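Chitinase (Thermococcus chitonophagus, PDB 5XSW) probably hydrolyses chitin as an endochitinase, this chain being the C-terminal piece of a longer protein, with a beta-sandwich-like domain and a helical sugar-binding domain. Local coordinates at residues A[204-209]-A[298-303]; A[211-216]-A[334-339]; A[327-332]-A[377-382]. All blocks are in the same frame, centred on the assembly; numbering follows the deposited sequence.

Contact 1: A[204-209]-A[298-303]; sequences NFLMAL and VSLTME
Leu300 of helix 288-311 drives its CD1 methyl into the flank of helix 203-214, where Phe205, Leu206 and Leu209 receive it. Leu300 has by far the most surface buried here, followed by Phe205, and the contact is wholly apolar. The closest approaches come at two points: CD1 of Leu300 lies 3.6 Å from Phe205 CE2 and 3.6 Å from Leu206 CD2. Against Phe205 the methyl arrives at the ring's edge, in its plane, and Leu300 CD2 follows at 4.0 Å from the same Phe205 CE2, so both branches of the leucine fork meet one ring carbon. With CG trans to the backbone N (chi1 176°), Phe205 swings its ring out beside its own carbonyl carbon and toward the other helix. Leu206 starts differently: it leaves its helix to one side of Leu300, but its CD2 comes round to Leu300 CD1, and the two leucines slide past each other in opposite directions. Leu209 closes the group from further along the helix, tip to tip with Leu300, its CD2 being 4.1 Å from Leu300 CD1. The segment axes come no closer than 12.7 Å at an angle of 107°, so the gap is spanned by side chains rather than by backbone. Further side chains pack round it: Phe151 sits edge-to-face on Phe205 and touches Leu300, while Ile332 and Tyr336 of helix 327-338 lie against Leu300. All four touching residues are buried. The arrangement is that of a nearly perpendicular helix crossing in the hydrophobic interior of a helical domain, here just behind the glycan pocket, with the side chain of Leu209 about 8 Å from a bound N-acetylglucosamine.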
loop_
_atom_site.group_PDB
_atom_site.type_symbol
_atom_site.label_atom_id
_atom_site.label_comp_id
_atom_site.label_asym_id
_atom_site.label_seq_id
_atom_site.Cartn_x
_atom_site.Cartn_y
_atom_site.Cartn_z
ATOM N N ASN A 204 8.649 -14.721 -19.843
ATOM C CA ASN A 204 9.820 -15.312 -19.195
ATOM C C ASN A 204 10.259 -14.467 -17.950
ATOM O O ASN A 204 10.818 -14.984 -16.982
ATOM C CB ASN A 204 10.992 -15.364 -20.173
ATOM C CG ASN A 204 10.789 -16.422 -21.267
ATOM O OD1 ASN A 204 10.056 -17.402 -21.083
ATOM N ND2 ASN A 204 11.420 -16.194 -22.424
ATOM N N PHE A 205 10.017 -13.172 -18.020
ATOM C CA PHE A 205 10.413 -12.303 -16.892
ATOM C C PHE A 205 9.486 -12.651 -15.676
ATOM O O PHE A 205 9.963 -12.795 -14.562
ATOM C CB PHE A 205 10.272 -10.833 -17.253
ATOM C CG PHE A 205 10.578 -9.922 -16.076
ATOM C CD1 PHE A 205 11.897 -9.662 -15.755
ATOM C CD2 PHE A 205 9.543 -9.423 -15.261
ATOM C CE1 PHE A 205 12.237 -8.871 -14.631
ATOM C CE2 PHE A 205 9.856 -8.631 -14.112
ATOM C CZ PHE A 205 11.216 -8.363 -13.821
ATOM N N LEU A 206 8.175 -12.747 -15.902
ATOM C CA LEU A 206 7.241 -13.106 -14.774
ATOM C C LEU A 206 7.555 -14.492 -14.244
ATOM O O LEU A 206 7.477 -14.743 -13.037
ATOM C CB LEU A 206 5.751 -13.055 -15.206
ATOM C CG LEU A 206 5.255 -11.613 -15.437
ATOM C CD1 LEU A 206 3.798 -11.544 -15.880
ATOM C CD2 LEU A 206 5.385 -10.749 -14.119
ATOM N N MET A 207 7.994 -15.384 -15.124
ATOM C CA MET A 207 8.377 -16.759 -14.730
ATOM C C MET A 207 9.604 -16.727 -13.796
ATOM O O MET A 207 9.670 -17.401 -12.735
ATOM C CB MET A 207 8.697 -17.620 -15.977
ATOM C CG MET A 207 7.451 -18.040 -16.767
ATOM S SD MET A 207 6.562 -19.476 -16.026
ATOM C CE MET A 207 7.752 -20.816 -16.183
ATOM N N ALA A 208 10.570 -15.931 -14.208
ATOM C CA ALA A 208 11.805 -15.784 -13.482
ATOM C C ALA A 208 11.506 -15.157 -12.116
ATOM O O ALA A 208 12.097 -15.545 -11.102
ATOM C CB ALA A 208 12.783 -14.850 -14.257
ATOM N N LEU A 209 10.599 -14.181 -12.131
ATOM C CA LEU A 209 10.300 -13.429 -10.924
ATOM C C LEU A 209 9.638 -14.396 -9.913
ATOM O O LEU A 209 10.024 -14.444 -8.751
ATOM C CB LEU A 209 9.371 -12.255 -11.230
ATOM C CG LEU A 209 9.007 -11.387 -9.971
ATOM C CD1 LEU A 209 10.261 -10.795 -9.235
ATOM C CD2 LEU A 209 8.065 -10.263 -10.388
ATOM N N VAL A 298 0.753 -5.635 -13.323
ATOM C CA VAL A 298 0.326 -4.277 -13.035
ATOM C C VAL A 298 1.242 -3.614 -12.018
ATOM O O VAL A 298 1.536 -2.431 -12.146
ATOM C CB VAL A 298 -1.156 -4.245 -12.544
ATOM C CG1 VAL A 298 -1.601 -2.833 -12.056
ATOM C CG2 VAL A 298 -2.088 -4.749 -13.741
ATOM N N SER A 299 1.706 -4.371 -11.020
ATOM C CA SER A 299 2.638 -3.802 -10.052
ATOM C C SER A 299 3.949 -3.334 -10.707
ATOM O O SER A 299 4.493 -2.271 -10.378
ATOM C CB SER A 299 2.963 -4.852 -8.958
ATOM O OG SER A 299 3.666 -4.218 -7.888
ATOM N N LEU A 300 4.485 -4.163 -11.586
ATOM C CA LEU A 300 5.674 -3.827 -12.352
ATOM C C LEU A 300 5.415 -2.649 -13.281
ATOM O O LEU A 300 6.225 -1.747 -13.410
ATOM C CB LEU A 300 6.139 -5.037 -13.145
ATOM C CG LEU A 300 6.655 -6.185 -12.288
ATOM C CD1 LEU A 300 6.570 -7.502 -13.032
ATOM C CD2 LEU A 300 8.071 -5.897 -11.845
ATOM N N THR A 301 4.243 -2.657 -13.891
ATOM C CA THR A 301 3.836 -1.610 -14.800
ATOM C C THR A 301 3.791 -0.289 -14.052
ATOM O O THR A 301 4.194 0.730 -14.572
ATOM C CB THR A 301 2.465 -1.915 -15.417
ATOM O OG1 THR A 301 2.589 -3.029 -16.298
ATOM C CG2 THR A 301 1.933 -0.719 -16.179
ATOM N N MET A 302 3.332 -0.335 -12.811
ATOM C CA MET A 302 3.223 0.855 -11.999
ATOM C C MET A 302 4.594 1.496 -11.819
ATOM O O MET A 302 4.713 2.698 -11.893
ATOM C CB MET A 302 2.628 0.518 -10.634
ATOM C CG MET A 302 2.651 1.665 -9.639
ATOM S SD MET A 302 4.198 1.805 -8.727
ATOM C CE MET A 302 4.007 0.489 -7.533
ATOM N N GLU A 303 5.623 0.694 -11.602
ATOM C CA GLU A 303 6.949 1.256 -11.425
ATOM C C GLU A 303 7.382 2.000 -12.684
ATOM O O GLU A 303 7.851 3.122 -12.614
ATOM C CB GLU A 303 7.962 0.153 -11.146
ATOM C CG GLU A 303 7.666 -0.731 -9.953
ATOM C CD GLU A 303 8.636 -1.885 -9.856
ATOM O OE1 GLU A 303 9.816 -1.677 -10.159
ATOM O OE2 GLU A 303 8.221 -2.993 -9.498
#

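Contact 2: A[211-216]-A[334-339]; sequences AKENWG and FGYNRG. With NAG (2-acetamido-2-deoxy-beta-D-glucopyranose), chain C; NDG (2-acetamido-2-deoxy-alpha-D-glucopyranose), chain B; NAG (2-acetamido-2-deoxy-beta-D-glucopyranose), chain D; GOL (glycerol), chain I.
Glu213 and Tyr336 meet where the ends of helix 203-214 and helix 327-338 line the glycan-binding cleft. The tight part is small: Glu213 OE1 comes in the ring plane at the edge of Tyr336, 3.4 Å from CE2. The glutamate chain bends at CG (chi2 -70°), turning its carboxylate toward the cleft, and its two oxygens then serve different partners. OE1 is hydrogen-bonded to His374 NE2 and accepts from O3 of a glycerol, while OE2 takes the O4 hydroxyl of the chain C N-acetylglucosamine, 2.6 Å between OE2 and O4. The same sugar also donates from N2 to Glu213 O at 2.7 Å, so backbone and side chain of one residue hold it at two points. Tyr336 is pinned behind this by its OH, bonded to Phe250 O. Beside Glu213, Lys212 NZ reaches O3 of the alpha-anomer (NDG) at 2.9 Å and has Asn174 OD1 and Gly372 O as further partners, three oxygens that would fix its ammonium. The looser side lies toward Asn337 and Arg338, both partly exposed. Asn337 comes no closer to Glu213 than 4.5 Å, from ND2 to OE1, and the glycerol, probably from the crystallisation liquor, spans the interval. Gly339, with positive phi, ends the helix there, and just before it Arg338 reaches out to a sugar held in the cleft of the second subunit: its NH2 donates to O7 of the chain D N-acetylglucosamine at 3.2 Å, with O3 of that sugar at the guanidinium edge. The glycerol bridge itself is nearly linear on the asparagine side, Asn337 ND2 giving its N-H to glycerol O3 at 2.9 Å and 178°.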
loop_
_atom_site.group_PDB
_atom_site.type_symbol
_atom_site.label_atom_id
_atom_site.label_comp_id
_atom_site.label_asym_id
_atom_site.label_seq_id
_atom_site.Cartn_x
_atom_site.Cartn_y
_atom_site.Cartn_z
ATOM N N ALA A 211 9.941 -17.575 -9.725
ATOM C CA ALA A 211 10.871 -18.611 -9.299
ATOM C C ALA A 211 11.746 -18.081 -8.111
ATOM O O ALA A 211 11.955 -18.761 -7.078
ATOM C CB ALA A 211 11.750 -19.047 -10.490
ATOM N N LYS A 212 12.243 -16.856 -8.275
ATOM C CA LYS A 212 13.055 -16.202 -7.228
ATOM C C LYS A 212 12.208 -15.967 -5.977
ATOM O O LYS A 212 12.652 -16.287 -4.846
ATOM C CB LYS A 212 13.645 -14.871 -7.757
ATOM C CG LYS A 212 14.333 -14.033 -6.654
ATOM C CD LYS A 212 15.494 -14.837 -6.017
ATOM C CE LYS A 212 15.700 -14.421 -4.567
ATOM N NZ LYS A 212 16.702 -15.212 -3.830
ATOM N N GLU A 213 11.012 -15.425 -6.153
ATOM C CA GLU A 213 10.184 -15.006 -4.994
ATOM C C GLU A 213 9.695 -16.165 -4.154
ATOM O O GLU A 213 9.634 -16.048 -2.917
ATOM C CB GLU A 213 8.961 -14.214 -5.452
ATOM C CG GLU A 213 9.362 -12.796 -5.971
ATOM C CD GLU A 213 9.837 -11.858 -4.876
ATOM O OE1 GLU A 213 10.211 -10.717 -5.261
ATOM O OE2 GLU A 213 9.756 -12.218 -3.652
ATOM N N ASN A 214 9.279 -17.264 -4.805
ATOM C CA ASN A 214 8.709 -18.384 -4.026
ATOM C C ASN A 214 8.680 -19.686 -4.796
ATOM O O ASN A 214 7.752 -20.478 -4.634
ATOM C CB ASN A 214 7.277 -17.977 -3.578
ATOM C CG ASN A 214 6.640 -18.908 -2.520
ATOM O OD1 ASN A 214 7.314 -19.682 -1.835
ATOM N ND2 ASN A 214 5.293 -18.823 -2.406
ATOM N N TRP A 215 9.674 -19.891 -5.647
ATOM C CA TRP A 215 9.781 -21.156 -6.383
ATOM C C TRP A 215 8.464 -21.436 -7.123
ATOM O O TRP A 215 8.080 -22.580 -7.263
ATOM C CB TRP A 215 10.092 -22.328 -5.405
ATOM C CG TRP A 215 11.522 -22.457 -4.994
ATOM C CD1 TRP A 215 12.105 -21.949 -3.817
ATOM C CD2 TRP A 215 12.601 -23.061 -5.740
ATOM N NE1 TRP A 215 13.430 -22.310 -3.779
ATOM C CE2 TRP A 215 13.771 -22.963 -4.943
ATOM C CE3 TRP A 215 12.683 -23.712 -6.985
ATOM C CZ2 TRP A 215 15.012 -23.499 -5.343
ATOM C CZ3 TRP A 215 13.928 -24.258 -7.381
ATOM C CH2 TRP A 215 15.087 -24.103 -6.576
ATOM N N GLY A 216 7.751 -20.407 -7.577
ATOM C CA GLY A 216 6.396 -20.671 -8.092
ATOM C C GLY A 216 6.441 -21.460 -9.400
ATOM O O GLY A 216 5.554 -22.252 -9.703
ATOM N N PHE A 334 14.721 -4.383 -9.345
ATOM C CA PHE A 334 15.154 -3.839 -8.049
ATOM C C PHE A 334 14.005 -3.122 -7.305
ATOM O O PHE A 334 13.817 -3.308 -6.110
ATOM C CB PHE A 334 16.371 -2.891 -8.261
ATOM C CG PHE A 334 16.857 -2.223 -6.987
ATOM C CD1 PHE A 334 17.565 -2.956 -6.029
ATOM C CD2 PHE A 334 16.572 -0.906 -6.761
ATOM C CE1 PHE A 334 18.021 -2.332 -4.857
ATOM C CE2 PHE A 334 17.040 -0.254 -5.628
ATOM C CZ PHE A 334 17.759 -0.969 -4.659
ATOM N N GLY A 335 13.239 -2.309 -8.022
ATOM C CA GLY A 335 12.118 -1.555 -7.493
ATOM C C GLY A 335 11.015 -2.517 -7.004
ATOM O O GLY A 335 10.213 -2.209 -6.101
ATOM N N TYR A 336 10.925 -3.662 -7.650
ATOM C CA TYR A 336 9.877 -4.646 -7.269
ATOM C C TYR A 336 10.212 -5.211 -5.921
ATOM O O TYR A 336 9.336 -5.333 -5.039
ATOM C CB TYR A 336 9.788 -5.785 -8.271
ATOM C CG TYR A 336 8.644 -6.760 -7.919
ATOM C CD1 TYR A 336 7.359 -6.527 -8.369
ATOM C CD2 TYR A 336 8.903 -7.898 -7.176
ATOM C CE1 TYR A 336 6.308 -7.422 -8.092
ATOM C CE2 TYR A 336 7.878 -8.804 -6.861
ATOM C CZ TYR A 336 6.592 -8.547 -7.309
ATOM O OH TYR A 336 5.586 -9.440 -7.012
ATOM N N ASN A 337 11.482 -5.529 -5.745
ATOM C CA ASN A 337 11.928 -6.122 -4.466
ATOM C C ASN A 337 12.166 -5.070 -3.343
ATOM O O ASN A 337 11.777 -5.293 -2.193
ATOM C CB ASN A 337 13.204 -6.905 -4.697
ATOM C CG ASN A 337 13.778 -7.526 -3.405
ATOM O OD1 ASN A 337 14.917 -7.264 -3.064
ATOM N ND2 ASN A 337 12.966 -8.349 -2.689
ATOM N N ARG A 338 12.739 -3.917 -3.672
ATOM C CA ARG A 338 13.112 -2.939 -2.621
ATOM C C ARG A 338 12.219 -1.701 -2.597
ATOM O O ARG A 338 12.336 -0.887 -1.703
ATOM C CB ARG A 338 14.571 -2.526 -2.800
ATOM C CG ARG A 338 15.605 -3.629 -2.590
ATOM C CD ARG A 338 15.619 -4.355 -1.233
ATOM N NE ARG A 338 15.515 -3.471 -0.075
ATOM C CZ ARG A 338 16.514 -2.799 0.487
ATOM N NH1 ARG A 338 17.746 -2.888 0.002
ATOM N NH2 ARG A 338 16.273 -2.059 1.573
ATOM N N GLY A 339 11.331 -1.555 -3.579
ATOM C CA GLY A 339 10.324 -0.505 -3.608
ATOM C C GLY A 339 10.743 0.689 -4.494
ATOM O O GLY A 339 11.928 0.879 -4.802
HETATM C C1 NAG C . 12.226 -15.044 -0.919
HETATM C C2 NAG C . 11.008 -14.633 -0.183
HETATM C C3 NAG C . 10.445 -13.332 -0.729
HETATM C C4 NAG C . 11.474 -12.244 -0.810
HETATM C C5 NAG C . 12.620 -12.736 -1.596
HETATM C C6 NAG C . 13.682 -11.670 -1.606
HETATM C C7 NAG C . 9.373 -16.276 0.839
HETATM C C8 NAG C . 8.299 -17.375 0.626
HETATM N N2 NAG C . 10.002 -15.711 -0.287
HETATM O O3 NAG C . 9.329 -12.850 0.050
HETATM O O4 NAG C . 10.975 -11.123 -1.570
HETATM O O5 NAG C . 13.201 -13.943 -0.988
HETATM O O6 NAG C . 14.758 -12.314 -2.278
HETATM O O7 NAG C . 9.695 -15.844 1.952
HETATM C C1 NDG B . 15.930 -18.874 -0.372
HETATM C C2 NDG B . 16.285 -17.459 -0.816
HETATM C C3 NDG B . 15.212 -16.470 -0.500
HETATM C C4 NDG B . 13.818 -16.889 -0.931
HETATM C C5 NDG B . 13.505 -18.297 -0.413
HETATM C C6 NDG B . 12.258 -18.879 -1.063
HETATM C C7 NDG B . 18.708 -16.844 -0.886
HETATM C C8 NDG B . 20.026 -16.374 -0.173
HETATM O O5 NDG B . 14.543 -19.235 -0.781
HETATM O O3 NDG B . 15.570 -15.237 -1.172
HETATM O O4 NDG B . 12.851 -16.109 -0.228
HETATM O O6 NDG B . 11.909 -20.124 -0.442
HETATM O O7 NDG B . 18.637 -16.971 -2.094
HETATM N N2 NDG B . 17.517 -17.083 -0.132
HETATM O O1 NDG B . 15.926 -18.949 0.989
HETATM C C1 NAG D . 18.279 -2.068 6.150
HETATM C C2 NAG D . 17.520 -1.395 5.025
HETATM C C3 NAG D . 16.046 -1.540 5.245
HETATM C C4 NAG D . 15.624 -2.949 5.443
HETATM C C5 NAG D . 16.375 -3.548 6.575
HETATM C C6 NAG D . 15.986 -5.049 6.699
HETATM C C7 NAG D . 18.319 0.687 3.900
HETATM C C8 NAG D . 18.671 2.187 3.974
HETATM N N2 NAG D . 17.876 0.009 5.071
HETATM O O3 NAG D . 15.309 -0.952 4.167
HETATM O O4 NAG D . 14.208 -2.980 5.854
HETATM O O5 NAG D . 17.817 -3.466 6.311
HETATM O O6 NAG D . 16.798 -5.537 7.740
HETATM O O7 NAG D . 18.325 0.084 2.839
HETATM C C1 GOL I . 9.106 -6.941 -1.552
HETATM O O1 GOL I . 8.136 -6.038 -2.020
HETATM C C2 GOL I . 8.527 -8.284 -1.891
HETATM O O2 GOL I . 7.164 -8.356 -1.466
HETATM C C3 GOL I . 8.829 -8.676 -3.329
HETATM O O3 GOL I . 10.227 -8.832 -3.581
#

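Contact 3: A[327-332]-A[377-382]; sequences AETEII and TVINIT
Ile379 lays its CG1-CD1 arm against Thr329 and Glu330, joining helix 374-386 to the first turn of helix 327-338 inside the helical domain. The helices are close here, 7.1 Å from Glu330 CA to Ile379 CA. Thr329 touches with its methyl: CG2 sits trans to the backbone N and meets Ile379 CD1 at 3.7 Å, the two side chains sliding past each other in opposite directions. Its hydroxyl is turned elsewhere, to the backbone N of Phe151, and CG2 also touches Phe205 CE1. The Ile379 chi1 of -95° falls off the staggered positions, which may reflect mild strain. Glu330 crosses the isoleucine at about a right angle, giving only its aliphatic part, CG at 4.1 Å from Ile379 CG1. Beyond CG its chain runs extended and carries the carboxylate away to Trp363 N, a weak bond, and close to the like-charged Asp324, which may raise the pKa of one of the pair and favour its protonation. With an alanine in place of Ile379, the Thr329 methyl and the Glu330 CG would probably lose their apolar partner, opening a gap between the helices. One turn along helix 374-386, Thr382 points its CB toward helix 327-338 without touching segment 327-332, and folds its hydroxyl back on its own backbone: OG1 donates to Val378 O at 2.7 Å, while Thr382 N reaches that oxygen from the opposite face of the carbonyl plane at 2.9 Å.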
loop_
_atom_site.group_PDB
_atom_site.type_symbol
_atom_site.label_atom_id
_atom_site.label_comp_id
_atom_site.label_asym_id
_atom_site.label_seq_id
_atom_site.Cartn_x
_atom_site.Cartn_y
_atom_site.Cartn_z
ATOM N N ALA A 327 19.670 -2.745 -18.375
ATOM C CA ALA A 327 19.499 -1.687 -17.385
ATOM C C ALA A 327 18.020 -1.479 -16.943
ATOM O O ALA A 327 17.769 -1.441 -15.755
ATOM C CB ALA A 327 20.048 -0.362 -17.898
ATOM N N GLU A 328 17.078 -1.321 -17.877
ATOM C CA GLU A 328 15.705 -1.080 -17.522
ATOM C C GLU A 328 15.152 -2.233 -16.631
ATOM O O GLU A 328 14.487 -2.015 -15.584
ATOM C CB GLU A 328 14.837 -0.925 -18.767
ATOM C CG GLU A 328 13.338 -0.780 -18.390
ATOM C CD GLU A 328 12.418 -0.538 -19.578
ATOM O OE1 GLU A 328 12.626 -1.201 -20.632
ATOM O OE2 GLU A 328 11.474 0.252 -19.438
ATOM N N THR A 329 15.411 -3.445 -17.077
ATOM C CA THR A 329 14.928 -4.660 -16.377
ATOM C C THR A 329 15.533 -4.728 -14.964
ATOM O O THR A 329 14.859 -5.109 -14.007
ATOM C CB THR A 329 15.251 -5.948 -17.197
ATOM O OG1 THR A 329 14.534 -5.866 -18.456
ATOM C CG2 THR A 329 14.771 -7.196 -16.423
ATOM N N GLU A 330 16.809 -4.399 -14.827
ATOM C CA GLU A 330 17.431 -4.361 -13.515
ATOM C C GLU A 330 16.756 -3.331 -12.558
ATOM O O GLU A 330 16.506 -3.644 -11.386
ATOM C CB GLU A 330 18.943 -3.987 -13.653
ATOM C CG GLU A 330 19.730 -5.143 -14.303
ATOM C CD GLU A 330 21.094 -4.665 -14.778
ATOM O OE1 GLU A 330 21.707 -3.859 -14.063
ATOM O OE2 GLU A 330 21.532 -5.080 -15.847
ATOM N N ILE A 331 16.487 -2.134 -13.061
ATOM C CA ILE A 331 15.848 -1.052 -12.294
ATOM C C ILE A 331 14.444 -1.492 -11.867
ATOM O O ILE A 331 14.038 -1.380 -10.695
ATOM C CB ILE A 331 15.754 0.212 -13.110
ATOM C CG1 ILE A 331 17.169 0.784 -13.330
ATOM C CG2 ILE A 331 14.881 1.276 -12.396
ATOM C CD1 ILE A 331 17.232 1.954 -14.304
ATOM N N ILE A 332 13.697 -1.999 -12.825
ATOM C CA ILE A 332 12.329 -2.417 -12.531
ATOM C C ILE A 332 12.321 -3.612 -11.528
ATOM O O ILE A 332 11.519 -3.609 -10.598
ATOM C CB ILE A 332 11.550 -2.815 -13.827
ATOM C CG1 ILE A 332 11.272 -1.612 -14.747
ATOM C CG2 ILE A 332 10.182 -3.478 -13.505
ATOM C CD1 ILE A 332 10.650 -0.387 -14.066
ATOM N N THR A 377 19.634 -12.898 -10.106
ATOM C CA THR A 377 18.887 -14.148 -10.326
ATOM C C THR A 377 17.806 -13.973 -11.396
ATOM O O THR A 377 17.707 -14.775 -12.325
ATOM C CB THR A 377 18.215 -14.644 -9.013
ATOM O OG1 THR A 377 19.224 -14.853 -8.006
ATOM C CG2 THR A 377 17.431 -15.984 -9.216
ATOM N N VAL A 378 16.980 -12.939 -11.246
ATOM C CA VAL A 378 15.812 -12.785 -12.107
ATOM C C VAL A 378 16.304 -12.477 -13.536
ATOM O O VAL A 378 15.790 -12.983 -14.542
ATOM C CB VAL A 378 14.886 -11.662 -11.569
ATOM C CG1 VAL A 378 13.833 -11.282 -12.609
ATOM C CG2 VAL A 378 14.146 -12.177 -10.237
ATOM N N ILE A 379 17.344 -11.659 -13.615
ATOM C CA ILE A 379 17.865 -11.288 -14.937
ATOM C C ILE A 379 18.512 -12.475 -15.630
ATOM O O ILE A 379 18.242 -12.729 -16.817
ATOM C CB ILE A 379 18.852 -10.092 -14.779
ATOM C CG1 ILE A 379 18.085 -8.788 -15.014
ATOM C CG2 ILE A 379 20.046 -10.276 -15.583
ATOM C CD1 ILE A 379 17.204 -8.426 -13.915
ATOM N N ASN A 380 19.313 -13.239 -14.890
ATOM C CA ASN A 380 19.928 -14.454 -15.447
ATOM C C ASN A 380 18.887 -15.473 -15.918
ATOM O O ASN A 380 19.009 -16.061 -17.000
ATOM C CB ASN A 380 20.856 -15.097 -14.412
ATOM C CG ASN A 380 22.138 -14.247 -14.208
ATOM O OD1 ASN A 380 22.645 -13.590 -15.144
ATOM N ND2 ASN A 380 22.621 -14.209 -12.981
ATOM N N ILE A 381 17.849 -15.690 -15.123
ATOM C CA ILE A 381 16.840 -16.687 -15.534
ATOM C C ILE A 381 16.036 -16.191 -16.745
ATOM O O ILE A 381 15.748 -16.974 -17.674
ATOM C CB ILE A 381 15.889 -17.060 -14.334
ATOM C CG1 ILE A 381 16.698 -17.815 -13.280
ATOM C CG2 ILE A 381 14.696 -17.930 -14.795
ATOM C CD1 ILE A 381 15.877 -18.198 -11.989
ATOM N N THR A 382 15.661 -14.915 -16.755
ATOM C CA THR A 382 14.944 -14.369 -17.907
ATOM C C THR A 382 15.797 -14.563 -19.186
ATOM O O THR A 382 15.266 -14.990 -20.233
ATOM C CB THR A 382 14.627 -12.854 -17.711
ATOM O OG1 THR A 382 13.905 -12.689 -16.483
ATOM C CG2 THR A 382 13.775 -12.245 -18.847
#

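In the fold
Contacts 1 and 3 are buried and apolar at their points of touch, whereas contact 2 is only partly buried and its chemistry is polar, built round bound sugars. Helix 203-214 serves contacts 1 and 2, and helix 327-338 serves contacts 2 and 3, so each of these helices carries packing on one turn and cleft residues on a later one. The three are physically joined: Ala208 CB of contact 1 lies 3.3 Å from Thr382 OG1 of contact 3, and Leu209 CD1 packs on Tyr336 CD2 of contact 2 at 3.8 Å. Lys212 CB likewise rests on Val378 CG2, linking the cleft to the interior.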